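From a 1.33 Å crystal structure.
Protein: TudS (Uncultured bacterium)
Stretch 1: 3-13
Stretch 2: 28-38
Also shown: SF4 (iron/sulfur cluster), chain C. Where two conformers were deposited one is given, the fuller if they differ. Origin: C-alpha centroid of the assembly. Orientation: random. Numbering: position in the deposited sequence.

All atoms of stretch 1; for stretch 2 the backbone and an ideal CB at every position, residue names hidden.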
# COMPACT_ATOMS: atom_id res chain seq x y z
N GLU A 3 16.63 -8.61 -4.22
CA GLU A 3 15.21 -8.78 -4.44
C GLU A 3 14.47 -7.46 -4.68
O GLU A 3 14.97 -6.39 -4.34
CB GLU A 3 14.60 -9.48 -3.23
CG GLU A 3 15.19 -10.85 -2.97
CD GLU A 3 14.36 -11.71 -2.03
OE1 GLU A 3 13.30 -11.23 -1.56
OE2 GLU A 3 14.77 -12.87 -1.79
N LYS A 4 13.27 -7.55 -5.23
CA LYS A 4 12.42 -6.38 -5.49
C LYS A 4 11.36 -6.24 -4.42
O LYS A 4 11.06 -7.17 -3.69
CB LYS A 4 11.72 -6.52 -6.85
CG LYS A 4 12.68 -6.70 -8.01
CD LYS A 4 11.89 -6.83 -9.27
CE LYS A 4 12.75 -7.21 -10.45
NZ LYS A 4 11.91 -7.79 -11.54
N ILE A 5 10.80 -5.03 -4.31
CA ILE A 5 9.70 -4.79 -3.39
C ILE A 5 8.56 -4.14 -4.17
O ILE A 5 8.79 -3.55 -5.23
CB ILE A 5 10.12 -3.90 -2.19
CG1 ILE A 5 10.39 -2.44 -2.60
CG2 ILE A 5 11.30 -4.51 -1.41
CD1 ILE A 5 10.58 -1.49 -1.38
N ILE A 6 7.35 -4.22 -3.60
CA ILE A 6 6.22 -3.48 -4.16
C ILE A 6 6.07 -2.25 -3.25
O ILE A 6 6.25 -2.34 -2.03
CB ILE A 6 4.96 -4.36 -4.21
CG1 ILE A 6 3.79 -3.63 -4.88
CG2 ILE A 6 4.54 -4.83 -2.84
CD1 ILE A 6 2.60 -4.59 -5.21
N VAL A 7 5.78 -1.08 -3.85
CA VAL A 7 5.69 0.17 -3.09
C VAL A 7 4.44 0.92 -3.46
O VAL A 7 4.18 1.08 -4.64
CB VAL A 7 6.91 1.09 -3.39
CG1 VAL A 7 6.89 2.34 -2.51
CG2 VAL A 7 8.23 0.34 -3.23
N SER A 8 3.69 1.45 -2.48
CA SER A 8 2.52 2.31 -2.77
C SER A 8 2.97 3.44 -3.72
O SER A 8 3.95 4.13 -3.43
CB SER A 8 2.04 2.98 -1.49
OG SER A 8 1.35 2.05 -0.68
N ALA A 9 2.30 3.58 -4.86
CA ALA A 9 2.73 4.55 -5.87
C ALA A 9 2.80 5.97 -5.35
O ALA A 9 3.67 6.75 -5.78
CB ALA A 9 1.83 4.47 -7.11
N CYS A 10 1.92 6.32 -4.39
CA CYS A 10 1.95 7.67 -3.83
C CYS A 10 3.25 7.94 -3.06
O CYS A 10 3.72 9.09 -3.05
CB CYS A 10 0.73 7.93 -2.95
SG CYS A 10 0.57 6.76 -1.58
N LEU A 11 3.84 6.90 -2.44
CA LEU A 11 5.11 7.11 -1.70
C LEU A 11 6.26 7.43 -2.64
O LEU A 11 7.27 7.98 -2.19
CB LEU A 11 5.47 5.86 -0.89
CG LEU A 11 4.50 5.55 0.26
CD1 LEU A 11 4.88 4.21 0.94
CD2 LEU A 11 4.52 6.65 1.32
N LEU A 12 6.15 7.07 -3.91
CA LEU A 12 7.14 7.41 -4.95
C LEU A 12 6.86 8.77 -5.61
O LEU A 12 7.58 9.14 -6.55
CB LEU A 12 7.17 6.33 -6.01
CG LEU A 12 7.58 4.98 -5.50
CD1 LEU A 12 7.43 3.96 -6.58
CD2 LEU A 12 9.03 4.99 -4.98
N GLY A 13 5.88 9.51 -5.12
CA GLY A 13 5.55 10.84 -5.63
C GLY A 13 4.52 10.85 -6.73
O GLY A 13 4.27 11.91 -7.31
N UNK A 28 17.04 8.49 0.74
CA UNK A 28 18.14 8.13 -0.15
C UNK A 28 18.10 6.63 -0.49
O UNK A 28 18.39 6.23 -1.61
CB UNK A 28 19.48 8.49 0.49
N UNK A 29 17.74 5.80 0.50
CA UNK A 29 17.66 4.37 0.31
C UNK A 29 16.59 4.03 -0.74
O UNK A 29 16.87 3.25 -1.65
CB UNK A 29 17.36 3.68 1.64
N UNK A 30 15.38 4.59 -0.61
CA UNK A 30 14.31 4.27 -1.56
C UNK A 30 14.65 4.80 -2.94
O UNK A 30 14.40 4.11 -3.92
CB UNK A 30 12.97 4.85 -1.09
N UNK A 31 15.31 5.97 -3.03
CA UNK A 31 15.74 6.51 -4.32
C UNK A 31 16.71 5.55 -5.01
O UNK A 31 16.56 5.28 -6.20
CB UNK A 31 16.39 7.88 -4.14
N UNK A 32 17.69 5.02 -4.25
CA UNK A 32 18.68 4.09 -4.78
C UNK A 32 18.01 2.80 -5.24
O UNK A 32 18.34 2.26 -6.31
CB UNK A 32 19.75 3.79 -3.73
N UNK A 33 17.04 2.30 -4.46
CA UNK A 33 16.33 1.08 -4.81
C UNK A 33 15.58 1.26 -6.14
O UNK A 33 15.63 0.39 -7.01
CB UNK A 33 15.36 0.69 -3.69
N UNK A 34 14.94 2.41 -6.31
CA UNK A 34 14.21 2.73 -7.53
C UNK A 34 15.16 2.85 -8.70
O UNK A 34 14.88 2.32 -9.78
CB UNK A 34 13.41 4.02 -7.36
N UNK A 35 16.33 3.47 -8.48
CA UNK A 35 17.36 3.61 -9.52
C UNK A 35 17.88 2.25 -10.01
O UNK A 35 18.31 2.14 -11.15
CB UNK A 35 18.53 4.44 -8.99
N UNK A 36 17.82 1.21 -9.16
CA UNK A 36 18.22 -0.14 -9.56
C UNK A 36 17.07 -0.96 -10.18
O UNK A 36 17.26 -2.14 -10.48
CB UNK A 36 18.78 -0.88 -8.34
N UNK A 37 15.88 -0.37 -10.32
CA UNK A 37 14.72 -1.06 -10.86
C UNK A 37 14.10 -2.05 -9.89
O UNK A 37 13.41 -2.98 -10.32
CB UNK A 37 15.11 -1.79 -12.15
N UNK A 38 14.32 -1.85 -8.59
CA UNK A 38 13.83 -2.81 -7.59
C UNK A 38 12.58 -2.37 -6.83
O UNK A 38 12.17 -3.08 -5.90
CB UNK A 38 14.94 -3.09 -6.58
FE1 SF4 C . -3.97 5.39 -1.76
FE2 SF4 C . -1.29 5.51 -2.13
FE3 SF4 C . -2.86 4.24 -4.00
FE4 SF4 C . -2.41 3.10 -1.54
S1 SF4 C . -0.87 3.51 -3.23
S2 SF4 C . -4.41 3.21 -2.62
S3 SF4 C . -2.38 4.97 -0.18
S4 SF4 C . -2.85 6.49 -3.46

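Position 28 lies in the helix, and its CB has nothing of stretch 1 within reach. Stretch 1 sets no demand here, and many residues would suit; the deposited one is Asn-28.

At position 29 CA-to-CB points sideways. A short side chain would miss stretch 1, but a long apolar one could reach Ile-5. The residue is Trp-29. With chi1 t, its ring extends until CH2 lies 4.2 Å from CD1 of Ile-5, which meets the ring obliquely.

Position 30 points toward stretch 1. Ahead of it lie the apolar ends of Val-7 and Leu-12, with no CB contact yet made. A medium-sized or large apolar side chain is expected: Leu, Ile, Met or Phe. Leu-30 fills the place. Its CD1 is 4.4 Å from CG2 of Val-7, and its CD2 is 3.9 Å from CD2 of Leu-12, so the side chain packs against both neighbours.

Positions 31 and 32 contact nothing in stretch 1. Small or polar residues would serve equally well. They are Asp-31 and Ala-32.

Position 33 again points toward stretch 1, one turn after 30. The methyl end of Ile-5 comes nearer on this side, so an apolar side chain fits. Leu-33 packs its CD2 3.5 Å from CD1 of Ile-5.

Position 34 also points toward stretch 1. An ideal CB would sit 5.1 Å from CD2 of Leu-12, with room to spare, so this contact does not require glycine. The residue is nevertheless Gly-34.

Positions 35 and 36 have no contact with stretch 1 and could be almost anything. They are Ala-35, the last helical residue, and Glu-36, whose role involves position 38.

Position 37 has phi 74°, which favours glycine; Asn is the usual alternative. Gly-37 closes the helix in a Schellman motif: its N bonds to O of Gly-34 at 2.9 Å, and the N of 38 bonds to O of Leu-33 at 3.0 Å.

Position 38 lies closest to stretch 1, its CA 4.4 Å from CA of Lys-4. Its carbonyl O accepts a hydrogen bond from N of Ile-5 at 2.9 Å, a backbone link open to any residue. The ideal CB is 4.0 Å from O of Glu-3, an acceptor that invites a donor such as Arg, Lys or Gln. Arg-38 suits it well. Its NE and NH2 both donate to O of Glu-3, at 2.8 and 3.0 Å, with the oxygen near the guanidinium plane. Its NH1 forms a salt bridge to OE2 of Glu-36 at 3.1 Å, so the same group joins the two stretches and ties back to its own.

Stretch 2 28-38: NWLDALGAEGR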
# COMPACT_ATOMS: atom_id res chain seq x y z
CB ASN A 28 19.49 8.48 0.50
CG ASN A 28 19.70 9.96 0.69
OD1 ASN A 28 19.15 10.78 -0.05
ND2 ASN A 28 20.48 10.34 1.70
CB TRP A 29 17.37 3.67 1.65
CG TRP A 29 17.09 2.21 1.50
CD1 TRP A 29 18.00 1.20 1.38
CD2 TRP A 29 15.80 1.59 1.46
NE1 TRP A 29 17.36 -0.00 1.22
CE2 TRP A 29 16.00 0.20 1.28
CE3 TRP A 29 14.48 2.07 1.56
CZ2 TRP A 29 14.94 -0.69 1.14
CZ3 TRP A 29 13.43 1.17 1.44
CH2 TRP A 29 13.67 -0.19 1.22
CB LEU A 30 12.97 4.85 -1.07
CG LEU A 30 11.76 4.50 -1.95
CD1 LEU A 30 11.57 2.98 -2.08
CD2 LEU A 30 10.50 5.09 -1.35
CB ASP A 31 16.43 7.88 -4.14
CG ASP A 31 15.49 9.02 -3.81
OD1 ASP A 31 14.25 8.81 -3.83
OD2 ASP A 31 15.99 10.13 -3.50
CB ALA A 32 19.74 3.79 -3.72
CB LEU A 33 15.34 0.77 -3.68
CG LEU A 33 14.87 -0.68 -3.62
CD1 LEU A 33 16.01 -1.63 -3.34
CD2 LEU A 33 13.83 -0.84 -2.55
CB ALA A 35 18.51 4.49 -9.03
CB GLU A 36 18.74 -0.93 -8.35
CG GLU A 36 19.99 -0.37 -7.71
CD GLU A 36 20.44 -1.27 -6.57
OE1 GLU A 36 21.47 -1.96 -6.73
OE2 GLU A 36 19.75 -1.30 -5.53
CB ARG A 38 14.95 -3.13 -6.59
CG ARG A 38 16.15 -3.80 -7.27
CD ARG A 38 17.36 -3.86 -6.34
NE ARG A 38 17.06 -4.63 -5.13
CZ ARG A 38 17.76 -4.56 -4.00
NH1 ARG A 38 18.80 -3.74 -3.91
NH2 ARG A 38 17.42 -5.30 -2.96
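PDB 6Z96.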